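Long-range contact in neurotrypsin (Mus musculus, PDB 6H8M), which is a secreted brain serine protease with a role in neuronal plasticity, represented here by its third scavenger receptor cysteine-rich (SRCR) domain: residues Gly3-Asn13 with Gly17-Thr29. Sequence-based numbering, arbitrary orientation.
Sequences GFPIRLVDGEN and GRVEVFVNGQWGT
Arg7 sets CG between its backbone N and carbonyl carbon (chi1 66°) and then runs extended to NE, which lays its head flat over the indole of Trp27, one strand further on in 26-30. Guanidinium and ring are nearly parallel, 8° apart: Arg7 CZ sits 3.5 Å from the centroid of the five-membered ring of Trp27, a cation-pi contact, while CD makes a CH-pi contact with the six-membered ring. At the guanidinium edge, Arg7 NH2 donates to Glu20 OE2 at 2.8 Å, nearly along the C-O axis, and NE adds a longer bond to the same oxygen. Without this side chain, as with an alanine here, Glu20 OE2 would probably lose both of these donors and this face of Trp27 its cation.

Glu20 faces two arginines. Its other oxygen, OE1, takes both NE and NH2 of Arg18, whose chain bends at chi3 (60°) so that the guanidinium also meets Asp10 end-on, Arg18 NH1 lying 3.0 Å from Asp10 OD2. Arg7, Glu20 and Arg18 share one face of the sheet, and Asp10 joins the salt-bridge network from the strand's end; Val9 packs against it, Val9 CG2 lying 3.5 Å from Glu20 OE2.

Beneath runs regular antiparallel pairing, Arg7 with Glu20 and Val9 with Arg18 as hydrogen-bonded pairs; Glu20 N reaches Arg7 O at 2.9 Å. The other face is apolar, with Ile6 CG2 on Val21 CG1 and Leu8 CD2 4.0 Å from Val19 CG2. A CB on Gly17 would clash with Val9 O.

Strands 6-10 and 18-23 form a beta hairpin of the SRCR domain; 6-10 is one of the two outermost strands of the five-stranded sheet, and 18-23 pairs in turn with 26-30. The apolar face meets helix 37-46, through Gln46 and Ile43, and Val103 of strand 102-105.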
loop_
_atom_site.group_PDB
_atom_site.type_symbol
_atom_site.label_atom_id
_atom_site.label_comp_id
_atom_site.label_asym_id
_atom_site.label_seq_id
_atom_site.Cartn_x
_atom_site.Cartn_y
_atom_site.Cartn_z
ATOM N N GLY A 3 -11.772 -0.760 -10.096
ATOM C CA GLY A 3 -10.779 -0.711 -9.013
ATOM C C GLY A 3 -9.611 -1.626 -9.311
ATOM O O GLY A 3 -9.472 -2.193 -10.367
ATOM N N PHE A 4 -8.745 -1.775 -8.326
ATOM C CA PHE A 4 -7.551 -2.556 -8.447
ATOM C C PHE A 4 -7.682 -3.789 -7.586
ATOM O O PHE A 4 -8.051 -3.638 -6.411
ATOM C CB PHE A 4 -6.381 -1.778 -7.833
ATOM C CG PHE A 4 -5.998 -0.573 -8.639
ATOM C CD1 PHE A 4 -5.485 -0.724 -9.904
ATOM C CD2 PHE A 4 -6.100 0.696 -8.103
ATOM C CE1 PHE A 4 -5.109 0.384 -10.657
ATOM C CE2 PHE A 4 -5.722 1.803 -8.846
ATOM C CZ PHE A 4 -5.222 1.644 -10.122
ATOM N N PRO A 5 -7.310 -4.987 -8.052
ATOM C CA PRO A 5 -7.066 -6.068 -7.085
ATOM C C PRO A 5 -5.882 -5.692 -6.174
ATOM O O PRO A 5 -4.818 -5.220 -6.673
ATOM C CB PRO A 5 -6.780 -7.293 -7.991
ATOM C CG PRO A 5 -7.310 -6.877 -9.381
ATOM C CD PRO A 5 -7.042 -5.385 -9.440
ATOM N N ILE A 6 -5.987 -6.067 -4.880
ATOM C CA ILE A 6 -4.985 -5.821 -3.872
ATOM C C ILE A 6 -4.856 -7.030 -2.960
ATOM O O ILE A 6 -5.864 -7.827 -2.738
ATOM C CB ILE A 6 -5.307 -4.532 -3.078
ATOM C CG1 ILE A 6 -6.593 -4.600 -2.312
ATOM C CG2 ILE A 6 -5.328 -3.333 -3.985
ATOM C CD1 ILE A 6 -6.749 -3.408 -1.391
ATOM N N ARG A 7 -3.634 -7.245 -2.484
ATOM C CA ARG A 7 -3.364 -8.300 -1.503
ATOM C C ARG A 7 -2.262 -7.841 -0.582
ATOM O O ARG A 7 -1.475 -7.015 -0.927
ATOM C CB ARG A 7 -2.992 -9.613 -2.212
ATOM C CG ARG A 7 -1.682 -9.612 -2.984
ATOM C CD ARG A 7 -1.433 -10.903 -3.747
ATOM N NE ARG A 7 -0.099 -10.814 -4.339
ATOM C CZ ARG A 7 0.360 -11.613 -5.258
ATOM N NH1 ARG A 7 -0.429 -12.572 -5.714
ATOM N NH2 ARG A 7 1.596 -11.460 -5.693
ATOM N N LEU A 8 -2.204 -8.433 0.612
ATOM C CA LEU A 8 -1.123 -8.249 1.550
ATOM C C LEU A 8 -0.249 -9.525 1.617
ATOM O O LEU A 8 -0.818 -10.648 1.565
ATOM C CB LEU A 8 -1.655 -7.981 2.968
ATOM C CG LEU A 8 -2.580 -6.767 3.047
ATOM C CD1 LEU A 8 -2.957 -6.550 4.508
ATOM C CD2 LEU A 8 -1.971 -5.505 2.404
ATOM N N VAL A 9 1.071 -9.347 1.549
ATOM C CA VAL A 9 2.006 -10.471 1.471
ATOM C C VAL A 9 3.064 -10.353 2.566
ATOM O O VAL A 9 3.483 -9.272 2.956
ATOM C CB VAL A 9 2.688 -10.444 0.076
ATOM C CG1 VAL A 9 3.581 -11.685 -0.141
ATOM C CG2 VAL A 9 1.635 -10.377 -1.028
ATOM N N ASP A 10 3.493 -11.514 3.105
ATOM C CA ASP A 10 4.665 -11.605 3.982
ATOM C C ASP A 10 4.430 -11.039 5.396
ATOM O O ASP A 10 5.418 -10.852 6.117
ATOM C CB ASP A 10 5.911 -10.965 3.377
ATOM C CG ASP A 10 6.550 -11.759 2.273
ATOM O OD1 ASP A 10 6.355 -12.972 2.239
ATOM O OD2 ASP A 10 7.259 -11.178 1.483
ATOM N N GLY A 11 3.185 -10.855 5.782
ATOM C CA GLY A 11 2.782 -10.509 7.141
ATOM C C GLY A 11 2.731 -11.736 8.026
ATOM O O GLY A 11 2.744 -12.819 7.559
ATOM N N GLU A 12 2.609 -11.512 9.325
ATOM C CA GLU A 12 2.475 -12.672 10.298
ATOM C C GLU A 12 1.059 -13.228 10.249
ATOM O O GLU A 12 0.811 -14.276 10.747
ATOM C CB GLU A 12 2.884 -12.204 11.690
ATOM C CG GLU A 12 4.361 -11.868 11.753
ATOM C CD GLU A 12 5.063 -12.355 13.018
ATOM O OE1 GLU A 12 4.369 -12.926 13.908
ATOM O OE2 GLU A 12 6.306 -12.177 13.114
ATOM N N ASN A 13 0.087 -12.473 9.764
ATOM C CA ASN A 13 -1.301 -12.899 9.618
ATOM C C ASN A 13 -1.898 -12.151 8.412
ATOM O O ASN A 13 -1.242 -11.295 7.813
ATOM C CB ASN A 13 -2.121 -12.654 10.895
ATOM C CG ASN A 13 -1.996 -11.198 11.304
ATOM O OD1 ASN A 13 -2.539 -10.311 10.671
ATOM N ND2 ASN A 13 -1.274 -10.929 12.374
ATOM N N GLY A 17 0.823 -6.819 5.979
ATOM C CA GLY A 17 1.882 -7.244 5.082
ATOM C C GLY A 17 2.236 -6.159 4.065
ATOM O O GLY A 17 1.678 -5.026 4.131
ATOM N N ARG A 18 3.108 -6.514 3.115
ATOM C CA ARG A 18 3.483 -5.595 2.009
ATOM C C ARG A 18 2.297 -5.528 1.037
ATOM O O ARG A 18 1.765 -6.598 0.681
ATOM C CB ARG A 18 4.738 -6.111 1.301
ATOM C CG ARG A 18 5.199 -5.244 0.138
ATOM C CD ARG A 18 6.418 -5.813 -0.560
ATOM N NE ARG A 18 6.172 -7.137 -1.115
ATOM C CZ ARG A 18 6.364 -8.276 -0.461
ATOM N NH1 ARG A 18 6.809 -8.258 0.784
ATOM N NH2 ARG A 18 6.111 -9.429 -1.051
ATOM N N VAL A 19 1.927 -4.319 0.609
ATOM C CA VAL A 19 0.790 -4.101 -0.324
ATOM C C VAL A 19 1.200 -4.460 -1.733
ATOM O O VAL A 19 2.240 -3.994 -2.198
ATOM C CB VAL A 19 0.316 -2.638 -0.289
ATOM C CG1 VAL A 19 -0.910 -2.569 -1.216
ATOM C CG2 VAL A 19 -0.050 -2.229 1.134
ATOM N N GLU A 20 0.453 -5.384 -2.379
ATOM C CA GLU A 20 0.655 -5.659 -3.778
ATOM C C GLU A 20 -0.644 -5.336 -4.518
ATOM O O GLU A 20 -1.764 -5.589 -4.021
ATOM C CB GLU A 20 1.168 -7.086 -4.005
ATOM C CG GLU A 20 2.560 -7.243 -3.355
ATOM C CD GLU A 20 3.408 -8.434 -3.671
ATOM O OE1 GLU A 20 4.636 -8.358 -3.391
ATOM O OE2 GLU A 20 2.819 -9.384 -4.178
ATOM N N VAL A 21 -0.482 -4.811 -5.736
ATOM C CA VAL A 21 -1.614 -4.422 -6.525
ATOM C C VAL A 21 -1.445 -4.980 -7.933
ATOM O O VAL A 21 -0.315 -5.138 -8.414
ATOM C CB VAL A 21 -1.765 -2.902 -6.573
ATOM C CG1 VAL A 21 -1.770 -2.322 -5.182
ATOM C CG2 VAL A 21 -0.612 -2.276 -7.346
ATOM N N PHE A 22 -2.564 -5.338 -8.574
ATOM C CA PHE A 22 -2.519 -6.010 -9.856
ATOM C C PHE A 22 -2.931 -5.007 -10.942
ATOM O O PHE A 22 -4.046 -4.517 -10.941
ATOM C CB PHE A 22 -3.469 -7.208 -9.903
ATOM C CG PHE A 22 -3.322 -8.051 -11.146
ATOM C CD1 PHE A 22 -2.325 -9.010 -11.197
ATOM C CD2 PHE A 22 -4.105 -7.845 -12.287
ATOM C CE1 PHE A 22 -2.156 -9.791 -12.323
ATOM C CE2 PHE A 22 -3.925 -8.629 -13.425
ATOM C CZ PHE A 22 -2.956 -9.597 -13.440
ATOM N N VAL A 23 -1.968 -4.683 -11.792
ATOM C CA VAL A 23 -2.060 -3.587 -12.793
ATOM C C VAL A 23 -1.320 -4.072 -14.037
ATOM O O VAL A 23 -0.244 -4.616 -13.907
ATOM C CB VAL A 23 -1.373 -2.324 -12.257
ATOM C CG1 VAL A 23 -1.445 -1.166 -13.236
ATOM C CG2 VAL A 23 -1.990 -1.842 -10.958
ATOM N N ASN A 24 -1.854 -3.829 -15.237
ATOM C CA ASN A 24 -1.135 -4.135 -16.452
ATOM C C ASN A 24 -0.649 -5.585 -16.476
ATOM O O ASN A 24 0.471 -5.855 -16.861
ATOM C CB ASN A 24 0.016 -3.134 -16.611
ATOM C CG ASN A 24 -0.511 -1.766 -16.999
ATOM O OD1 ASN A 24 -1.559 -1.678 -17.599
ATOM N ND2 ASN A 24 0.179 -0.723 -16.598
ATOM N N GLY A 25 -1.488 -6.501 -16.014
ATOM C CA GLY A 25 -1.264 -7.935 -16.148
ATOM C C GLY A 25 -0.297 -8.483 -15.125
ATOM O O GLY A 25 0.066 -9.640 -15.222
ATOM N N GLN A 26 0.185 -7.687 -14.163
ATOM C CA GLN A 26 1.167 -8.185 -13.185
ATOM C C GLN A 26 0.904 -7.673 -11.771
ATOM O O GLN A 26 0.495 -6.547 -11.557
ATOM C CB GLN A 26 2.603 -7.722 -13.450
ATOM C CG GLN A 26 3.188 -8.336 -14.700
ATOM C CD GLN A 26 4.606 -7.853 -14.878
ATOM O OE1 GLN A 26 4.866 -6.888 -15.582
ATOM N NE2 GLN A 26 5.523 -8.483 -14.167
ATOM N N TRP A 27 1.257 -8.530 -10.794
ATOM C CA TRP A 27 1.331 -8.079 -9.422
ATOM C C TRP A 27 2.582 -7.218 -9.215
ATOM O O TRP A 27 3.643 -7.556 -9.685
ATOM C CB TRP A 27 1.348 -9.254 -8.424
ATOM C CG TRP A 27 0.035 -9.951 -8.329
ATOM C CD1 TRP A 27 -0.361 -11.108 -8.961
ATOM C CD2 TRP A 27 -1.110 -9.478 -7.604
ATOM N NE1 TRP A 27 -1.656 -11.390 -8.599
ATOM C CE2 TRP A 27 -2.142 -10.400 -7.804
ATOM C CE3 TRP A 27 -1.371 -8.351 -6.835
ATOM C CZ2 TRP A 27 -3.386 -10.262 -7.198
ATOM C CZ3 TRP A 27 -2.579 -8.226 -6.204
ATOM C CH2 TRP A 27 -3.595 -9.147 -6.433
ATOM N N GLY A 28 2.444 -6.092 -8.513
ATOM C CA GLY A 28 3.594 -5.235 -8.212
ATOM C C GLY A 28 3.360 -4.428 -6.965
ATOM O O GLY A 28 2.296 -4.543 -6.323
ATOM N N THR A 29 4.323 -3.621 -6.593
ATOM C CA THR A 29 4.308 -2.987 -5.266
ATOM C C THR A 29 3.996 -1.505 -5.399
ATOM O O THR A 29 3.788 -1.001 -6.474
ATOM C CB THR A 29 5.651 -3.239 -4.564
ATOM O OG1 THR A 29 6.725 -2.792 -5.402
ATOM C CG2 THR A 29 5.873 -4.728 -4.431
#